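PDB 2Z6V: putative uncharacterized protein from Mycobacterium avium, which is a sulfotransferase (STF9) of unknown specific function, which probably transfers a sulfuryl group from an activated sulfate donor, such as PAPS, to an unidentified acceptor. Local coordinates for residues S65-L77 against Q290-T302. Sequence-based numbering, arbitrary orientation.
Sequences SPVFTPFGRQRVL and QSLVMNTELLDQT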
ATOM      1  N   SER A  65     -14.552 -12.753 -17.005  1.00 52.28           N
ATOM      2  CA  SER A  65     -15.016 -13.443 -15.807  1.00 50.58           C
ATOM      3  C   SER A  65     -16.474 -13.177 -15.463  1.00 51.33           C
ATOM      4  O   SER A  65     -16.929 -12.029 -15.449  1.00 51.58           O
ATOM      5  CB  SER A  65     -14.151 -13.089 -14.601  1.00 50.15           C
ATOM      6  OG  SER A  65     -14.582 -13.813 -13.461  1.00 48.02           O
ATOM      7  N   PRO A  66     -17.230 -14.254 -15.186  1.00 51.20           N
ATOM      8  CA  PRO A  66     -18.650 -14.184 -14.833  1.00 50.14           C
ATOM      9  C   PRO A  66     -18.875 -13.857 -13.363  1.00 48.69           C
ATOM     10  O   PRO A  66     -19.997 -13.551 -12.960  1.00 50.71           O
ATOM     11  CB  PRO A  66     -19.156 -15.576 -15.188  1.00 50.06           C
ATOM     12  CG  PRO A  66     -17.987 -16.435 -14.820  1.00 50.43           C
ATOM     13  CD  PRO A  66     -16.822 -15.655 -15.408  1.00 50.25           C
ATOM     14  N   VAL A  67     -17.821 -13.926 -12.556  1.00 45.70           N
ATOM     15  CA  VAL A  67     -17.962 -13.635 -11.135  1.00 43.75           C
ATOM     16  C   VAL A  67     -18.233 -12.152 -10.855  1.00 43.10           C
ATOM     17  O   VAL A  67     -18.714 -11.793  -9.783  1.00 42.15           O
ATOM     18  CB  VAL A  67     -16.718 -14.080 -10.365  1.00 43.47           C
ATOM     19  CG1 VAL A  67     -16.888 -13.793  -8.880  1.00 42.81           C
ATOM     20  CG2 VAL A  67     -16.490 -15.559 -10.594  1.00 43.07           C
ATOM     21  N   PHE A  68     -17.934 -11.299 -11.829  1.00 42.84           N
ATOM     22  CA  PHE A  68     -18.146  -9.865 -11.685  1.00 43.22           C
ATOM     23  C   PHE A  68     -19.598  -9.439 -11.820  1.00 44.17           C
ATOM     24  O   PHE A  68     -20.348  -9.970 -12.639  1.00 45.59           O
ATOM     25  CB  PHE A  68     -17.329  -9.087 -12.726  1.00 42.41           C
ATOM     26  CG  PHE A  68     -15.885  -8.916 -12.367  1.00 42.60           C
ATOM     27  CD1 PHE A  68     -15.520  -8.247 -11.203  1.00 42.27           C
ATOM     28  CD2 PHE A  68     -14.887  -9.417 -13.195  1.00 41.78           C
ATOM     29  CE1 PHE A  68     -14.184  -8.081 -10.867  1.00 42.37           C
ATOM     30  CE2 PHE A  68     -13.546  -9.255 -12.868  1.00 42.52           C
ATOM     31  CZ  PHE A  68     -13.194  -8.585 -11.701  1.00 42.24           C
ATOM     32  N   THR A  69     -19.982  -8.468 -11.005  1.00 45.02           N
ATOM     33  CA  THR A  69     -21.317  -7.896 -11.043  1.00 45.65           C
ATOM     34  C   THR A  69     -21.218  -6.871 -12.159  1.00 45.90           C
ATOM     35  O   THR A  69     -20.160  -6.276 -12.353  1.00 47.44           O
ATOM     36  CB  THR A  69     -21.631  -7.154  -9.732  1.00 46.71           C
ATOM     37  OG1 THR A  69     -21.935  -8.104  -8.706  1.00 48.81           O
ATOM     38  CG2 THR A  69     -22.798  -6.206  -9.913  1.00 50.15           C
ATOM     39  N   PRO A  70     -22.296  -6.658 -12.928  1.00 45.99           N
ATOM     40  CA  PRO A  70     -22.160  -5.651 -13.989  1.00 44.45           C
ATOM     41  C   PRO A  70     -21.646  -4.333 -13.407  1.00 42.37           C
ATOM     42  O   PRO A  70     -20.892  -3.602 -14.047  1.00 41.15           O
ATOM     43  CB  PRO A  70     -23.578  -5.541 -14.552  1.00 44.69           C
ATOM     44  CG  PRO A  70     -24.450  -6.028 -13.418  1.00 45.80           C
ATOM     45  CD  PRO A  70     -23.669  -7.185 -12.873  1.00 45.38           C
ATOM     46  N   PHE A  71     -22.051  -4.044 -12.179  1.00 40.79           N
ATOM     47  CA  PHE A  71     -21.602  -2.835 -11.518  1.00 41.95           C
ATOM     48  C   PHE A  71     -20.119  -2.966 -11.181  1.00 40.98           C
ATOM     49  O   PHE A  71     -19.337  -2.052 -11.428  1.00 40.55           O
ATOM     50  CB  PHE A  71     -22.392  -2.603 -10.234  1.00 44.91           C
ATOM     51  CG  PHE A  71     -21.718  -1.662  -9.289  1.00 49.80           C
ATOM     52  CD1 PHE A  71     -21.581  -0.314  -9.610  1.00 52.54           C
ATOM     53  CD2 PHE A  71     -21.158  -2.132  -8.104  1.00 51.10           C
ATOM     54  CE1 PHE A  71     -20.889   0.558  -8.763  1.00 54.41           C
ATOM     55  CE2 PHE A  71     -20.464  -1.274  -7.252  1.00 53.17           C
ATOM     56  CZ  PHE A  71     -20.328   0.073  -7.582  1.00 54.45           C
ATOM     57  N   GLY A  72     -19.746  -4.109 -10.613  1.00 40.83           N
ATOM     58  CA  GLY A  72     -18.365  -4.354 -10.240  1.00 41.38           C
ATOM     59  C   GLY A  72     -17.390  -4.113 -11.376  1.00 42.75           C
ATOM     60  O   GLY A  72     -16.309  -3.557 -11.178  1.00 42.41           O
ATOM     61  N   ARG A  73     -17.772  -4.549 -12.569  1.00 42.85           N
ATOM     62  CA  ARG A  73     -16.950  -4.370 -13.750  1.00 43.46           C
ATOM     63  C   ARG A  73     -16.692  -2.882 -13.943  1.00 43.91           C
ATOM     64  O   ARG A  73     -15.545  -2.449 -14.031  1.00 43.56           O
ATOM     65  CB  ARG A  73     -17.673  -4.942 -14.970  1.00 43.99           C
ATOM     66  CG  ARG A  73     -17.139  -4.474 -16.313  1.00 47.12           C
ATOM     67  CD  ARG A  73     -18.103  -4.852 -17.431  1.00 49.68           C
ATOM     68  NE  ARG A  73     -18.092  -3.889 -18.534  1.00 51.66           N
ATOM     69  CZ  ARG A  73     -17.182  -3.864 -19.500  1.00 51.68           C
ATOM     70  NH1 ARG A  73     -16.202  -4.753 -19.509  1.00 52.91           N
ATOM     71  NH2 ARG A  73     -17.247  -2.947 -20.453  1.00 51.38           N
ATOM     72  N   GLN A  74     -17.766  -2.102 -13.998  1.00 44.57           N
ATOM     73  CA  GLN A  74     -17.651  -0.663 -14.189  1.00 45.68           C
ATOM     74  C   GLN A  74     -16.775  -0.042 -13.117  1.00 44.01           C
ATOM     75  O   GLN A  74     -15.933   0.803 -13.405  1.00 44.70           O
ATOM     76  CB  GLN A  74     -19.033  -0.013 -14.167  1.00 48.74           C
ATOM     77  CG  GLN A  74     -19.939  -0.485 -15.290  1.00 56.20           C
ATOM     78  CD  GLN A  74     -21.307   0.162 -15.241  1.00 58.86           C
ATOM     79  OE1 GLN A  74     -21.441   1.374 -15.428  1.00 60.79           O
ATOM     80  NE2 GLN A  74     -22.333  -0.644 -14.979  1.00 60.18           N
ATOM     81  N   ARG A  75     -16.980  -0.461 -11.876  1.00 41.20           N
ATOM     82  CA  ARG A  75     -16.199   0.042 -10.760  1.00 40.37           C
ATOM     83  C   ARG A  75     -14.687  -0.175 -10.971  1.00 40.19           C
ATOM     84  O   ARG A  75     -13.891   0.762 -10.855  1.00 39.30           O
ATOM     85  CB  ARG A  75     -16.675  -0.649  -9.487  1.00 42.65           C
ATOM     86  CG  ARG A  75     -15.707  -0.617  -8.336  1.00 47.98           C
ATOM     87  CD  ARG A  75     -15.615   0.723  -7.651  1.00 50.09           C
ATOM     88  NE  ARG A  75     -15.310   0.482  -6.244  1.00 57.42           N
ATOM     89  CZ  ARG A  75     -14.617   1.298  -5.458  1.00 59.51           C
ATOM     90  NH1 ARG A  75     -14.134   2.442  -5.932  1.00 60.68           N
ATOM     91  NH2 ARG A  75     -14.397   0.956  -4.194  1.00 60.30           N
ATOM     92  N   VAL A  76     -14.291  -1.405 -11.292  1.00 37.25           N
ATOM     93  CA  VAL A  76     -12.886  -1.702 -11.520  1.00 35.96           C
ATOM     94  C   VAL A  76     -12.325  -0.901 -12.689  1.00 36.02           C
ATOM     95  O   VAL A  76     -11.212  -0.379 -12.613  1.00 37.02           O
ATOM     96  CB  VAL A  76     -12.656  -3.193 -11.810  1.00 34.98           C
ATOM     97  CG1 VAL A  76     -11.177  -3.448 -12.047  1.00 32.73           C
ATOM     98  CG2 VAL A  76     -13.152  -4.026 -10.651  1.00 35.68           C
ATOM     99  N   LEU A  77     -13.088  -0.809 -13.771  1.00 34.56           N
ATOM    100  CA  LEU A  77     -12.641  -0.061 -14.938  1.00 34.23           C
ATOM    101  C   LEU A  77     -12.578   1.435 -14.632  1.00 34.54           C
ATOM    102  O   LEU A  77     -11.707   2.149 -15.138  1.00 34.38           O
ATOM    103  CB  LEU A  77     -13.572  -0.321 -16.126  1.00 34.49           C
ATOM    104  CG  LEU A  77     -13.456  -1.713 -16.754  1.00 35.06           C
ATOM    105  CD1 LEU A  77     -14.604  -1.938 -17.734  1.00 32.53           C
ATOM    106  CD2 LEU A  77     -12.105  -1.840 -17.456  1.00 33.95           C
ATOM    107  N   GLN A 290     -14.300  -8.054  -2.462  1.00 37.10           N
ATOM    108  CA  GLN A 290     -15.014  -9.146  -3.120  1.00 37.89           C
ATOM    109  C   GLN A 290     -16.495  -8.801  -3.137  1.00 37.77           C
ATOM    110  O   GLN A 290     -17.170  -8.979  -4.146  1.00 39.34           O
ATOM    111  CB  GLN A 290     -14.835 -10.459  -2.355  1.00 39.00           C
ATOM    112  CG  GLN A 290     -13.498 -11.158  -2.547  1.00 41.05           C
ATOM    113  CD  GLN A 290     -13.258 -12.235  -1.494  1.00 43.66           C
ATOM    114  OE1 GLN A 290     -14.206 -12.798  -0.940  1.00 46.54           O
ATOM    115  NE2 GLN A 290     -11.992 -12.534  -1.222  1.00 42.51           N
ATOM    116  N   SER A 291     -16.990  -8.289  -2.015  1.00 38.04           N
ATOM    117  CA  SER A 291     -18.398  -7.936  -1.891  1.00 38.51           C
ATOM    118  C   SER A 291     -18.783  -6.678  -2.652  1.00 40.08           C
ATOM    119  O   SER A 291     -19.963  -6.465  -2.935  1.00 40.64           O
ATOM    120  CB  SER A 291     -18.785  -7.771  -0.417  1.00 38.57           C
ATOM    121  OG  SER A 291     -18.196  -6.619   0.155  1.00 40.20           O
ATOM    122  N   LEU A 292     -17.800  -5.850  -2.989  1.00 40.24           N
ATOM    123  CA  LEU A 292     -18.088  -4.618  -3.713  1.00 41.31           C
ATOM    124  C   LEU A 292     -18.244  -4.788  -5.214  1.00 41.12           C
ATOM    125  O   LEU A 292     -18.951  -4.011  -5.851  1.00 41.73           O
ATOM    126  CB  LEU A 292     -17.002  -3.567  -3.460  1.00 43.36           C
ATOM    127  CG  LEU A 292     -16.891  -2.951  -2.062  1.00 47.53           C
ATOM    128  CD1 LEU A 292     -15.776  -1.914  -2.061  1.00 46.74           C
ATOM    129  CD2 LEU A 292     -18.216  -2.306  -1.655  1.00 48.86           C
ATOM    130  N   VAL A 293     -17.597  -5.799  -5.790  1.00 40.56           N
ATOM    131  CA  VAL A 293     -17.673  -5.977  -7.238  1.00 39.12           C
ATOM    132  C   VAL A 293     -17.903  -7.396  -7.742  1.00 40.13           C
ATOM    133  O   VAL A 293     -17.993  -7.608  -8.951  1.00 39.37           O
ATOM    134  CB  VAL A 293     -16.385  -5.437  -7.916  1.00 38.43           C
ATOM    135  CG1 VAL A 293     -16.083  -4.029  -7.415  1.00 38.02           C
ATOM    136  CG2 VAL A 293     -15.208  -6.366  -7.640  1.00 34.79           C
ATOM    137  N   MET A 294     -18.002  -8.362  -6.833  1.00 41.46           N
ATOM    138  CA  MET A 294     -18.200  -9.757  -7.234  1.00 44.02           C
ATOM    139  C   MET A 294     -19.456 -10.420  -6.685  1.00 45.03           C
ATOM    140  O   MET A 294     -20.000 -10.011  -5.655  1.00 44.21           O
ATOM    141  CB  MET A 294     -17.013 -10.618  -6.789  1.00 44.07           C
ATOM    142  CG  MET A 294     -15.679 -10.278  -7.404  1.00 46.81           C
ATOM    143  SD  MET A 294     -14.378 -11.259  -6.616  1.00 48.75           S
ATOM    144  CE  MET A 294     -13.359  -9.978  -5.942  1.00 49.23           C
ATOM    145  N   ASN A 295     -19.893 -11.462  -7.389  1.00 46.34           N
ATOM    146  CA  ASN A 295     -21.035 -12.272  -6.978  1.00 47.32           C
ATOM    147  C   ASN A 295     -20.416 -13.264  -5.997  1.00 47.36           C
ATOM    148  O   ASN A 295     -19.997 -14.353  -6.387  1.00 47.62           O
ATOM    149  CB  ASN A 295     -21.622 -13.027  -8.177  1.00 48.91           C
ATOM    150  CG  ASN A 295     -22.587 -12.179  -8.994  1.00 51.72           C
ATOM    151  OD1 ASN A 295     -23.642 -11.770  -8.499  1.00 53.20           O
ATOM    152  ND2 ASN A 295     -22.234 -11.916 -10.250  1.00 51.37           N
ATOM    153  N   THR A 296     -20.350 -12.876  -4.729  1.00 47.76           N
ATOM    154  CA  THR A 296     -19.736 -13.707  -3.701  1.00 49.62           C
ATOM    155  C   THR A 296     -20.130 -15.180  -3.621  1.00 50.80           C
ATOM    156  O   THR A 296     -19.341 -15.995  -3.134  1.00 51.35           O
ATOM    157  CB  THR A 296     -19.917 -13.082  -2.304  1.00 49.56           C
ATOM    158  OG1 THR A 296     -21.292 -12.749  -2.102  1.00 52.35           O
ATOM    159  CG2 THR A 296     -19.071 -11.828  -2.173  1.00 50.30           C
ATOM    160  N   GLU A 297     -21.324 -15.544  -4.087  1.00 51.71           N
ATOM    161  CA  GLU A 297     -21.723 -16.949  -4.019  1.00 52.36           C
ATOM    162  C   GLU A 297     -20.909 -17.818  -4.973  1.00 51.06           C
ATOM    163  O   GLU A 297     -20.865 -19.035  -4.829  1.00 50.44           O
ATOM    164  CB  GLU A 297     -23.212 -17.121  -4.318  1.00 55.01           C
ATOM    165  CG  GLU A 297     -23.664 -16.561  -5.650  1.00 61.09           C
ATOM    166  CD  GLU A 297     -24.138 -15.130  -5.531  1.00 64.76           C
ATOM    167  OE1 GLU A 297     -25.037 -14.878  -4.692  1.00 66.42           O
ATOM    168  OE2 GLU A 297     -23.619 -14.266  -6.273  1.00 65.28           O
ATOM    169  N   LEU A 298     -20.260 -17.194  -5.944  1.00 49.89           N
ATOM    170  CA  LEU A 298     -19.447 -17.939  -6.890  1.00 48.39           C
ATOM    171  C   LEU A 298     -18.027 -18.119  -6.347  1.00 48.18           C
ATOM    172  O   LEU A 298     -17.198 -18.798  -6.950  1.00 46.96           O
ATOM    173  CB  LEU A 298     -19.417 -17.208  -8.233  1.00 48.42           C
ATOM    174  CG  LEU A 298     -20.774 -17.043  -8.925  1.00 49.15           C
ATOM    175  CD1 LEU A 298     -20.603 -16.261 -10.215  1.00 48.86           C
ATOM    176  CD2 LEU A 298     -21.370 -18.413  -9.221  1.00 48.86           C
ATOM    177  N   LEU A 299     -17.756 -17.516  -5.193  1.00 48.40           N
ATOM    178  CA  LEU A 299     -16.440 -17.600  -4.571  1.00 48.88           C
ATOM    179  C   LEU A 299     -16.332 -18.727  -3.553  1.00 49.96           C
ATOM    180  O   LEU A 299     -17.302 -19.057  -2.874  1.00 51.72           O
ATOM    181  CB  LEU A 299     -16.103 -16.284  -3.872  1.00 47.46           C
ATOM    182  CG  LEU A 299     -15.952 -15.032  -4.729  1.00 46.52           C
ATOM    183  CD1 LEU A 299     -15.659 -13.860  -3.818  1.00 45.63           C
ATOM    184  CD2 LEU A 299     -14.830 -15.215  -5.740  1.00 45.89           C
ATOM    185  N   ASP A 300     -15.143 -19.307  -3.453  1.00 50.51           N
ATOM    186  CA  ASP A 300     -14.881 -20.375  -2.503  1.00 51.76           C
ATOM    187  C   ASP A 300     -13.848 -19.852  -1.503  1.00 51.81           C
ATOM    188  O   ASP A 300     -12.671 -19.690  -1.841  1.00 51.47           O
ATOM    189  CB  ASP A 300     -14.355 -21.616  -3.238  1.00 54.39           C
ATOM    190  CG  ASP A 300     -13.906 -22.723  -2.289  1.00 57.52           C
ATOM    191  OD1 ASP A 300     -14.342 -22.727  -1.115  1.00 57.94           O
ATOM    192  OD2 ASP A 300     -13.121 -23.597  -2.723  1.00 58.16           O
ATOM    193  N   GLN A 301     -14.299 -19.575  -0.278  1.00 51.10           N
ATOM    194  CA  GLN A 301     -13.431 -19.045   0.776  1.00 51.13           C
ATOM    195  C   GLN A 301     -12.341 -20.008   1.220  1.00 52.91           C
ATOM    196  O   GLN A 301     -11.327 -19.596   1.787  1.00 51.89           O
ATOM    197  CB  GLN A 301     -14.262 -18.614   1.991  1.00 48.38           C
ATOM    198  CG  GLN A 301     -15.155 -17.411   1.722  1.00 44.01           C
ATOM    199  CD  GLN A 301     -14.370 -16.162   1.341  1.00 42.90           C
ATOM    200  OE1 GLN A 301     -14.917 -15.232   0.746  1.00 43.18           O
ATOM    201  NE2 GLN A 301     -13.089 -16.132   1.690  1.00 37.27           N
ATOM    202  N   THR A 302     -12.551 -21.293   0.969  1.00 55.73           N
ATOM    203  CA  THR A 302     -11.561 -22.290   1.341  1.00 57.67           C
ATOM    204  C   THR A 302     -10.401 -22.173   0.364  1.00 57.67           C
ATOM    205  O   THR A 302      -9.250 -22.421   0.718  1.00 58.13           O
ATOM    206  CB  THR A 302     -12.143 -23.709   1.273  1.00 59.48           C
ATOM    207  OG1 THR A 302     -13.269 -23.804   2.157  1.00 60.85           O
ATOM    208  CG2 THR A 302     -11.091 -24.729   1.678  1.00 59.35           C
TER
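Val293 O is met by several groups of residues 68-72. It accepts a hydrogen bond from Thr69 N at 3.0 Å, with the donor lying above the carbonyl plane. The CA-H groups of Phe68 and Gly72 make CA-H...O contacts with it, that of Gly72 nearly straight. The ring of Phe68 meets it edge-on through CD1. A second backbone bond runs the other way, from Asn295 N to Val67 O at 2.7 Å, almost straight at 168°. Together the two bonds make a single antiparallel beta bridge, with Phe68 and Met294 as its non-hydrogen-bonded pair.

Gly72, with no side chain, lies against Val293. Val293 CG1 meets Arg75 CG at 3.6 Å, whereas CG2 lies by Phe68 CE1. Val67 has CG1 anti to its N (chi1 -179°), which sets that methyl against Met294 CB at 3.8 Å and near Leu299 CD2. Its other methyl passes Leu298. Leu292 CD1 lies at the edge of the Arg75 guanidinium, near its plane. Arg75 also forms a salt bridge with Asp79.

The contact joins the start of helix 70-96 and the loop before it to helix 287-293 and the chain running on to helix 301-326, within the sulfotransferase family region. The bridge is not part of the five-stranded parallel sheet. Phe68 and Val76 also pack on helix 50-64.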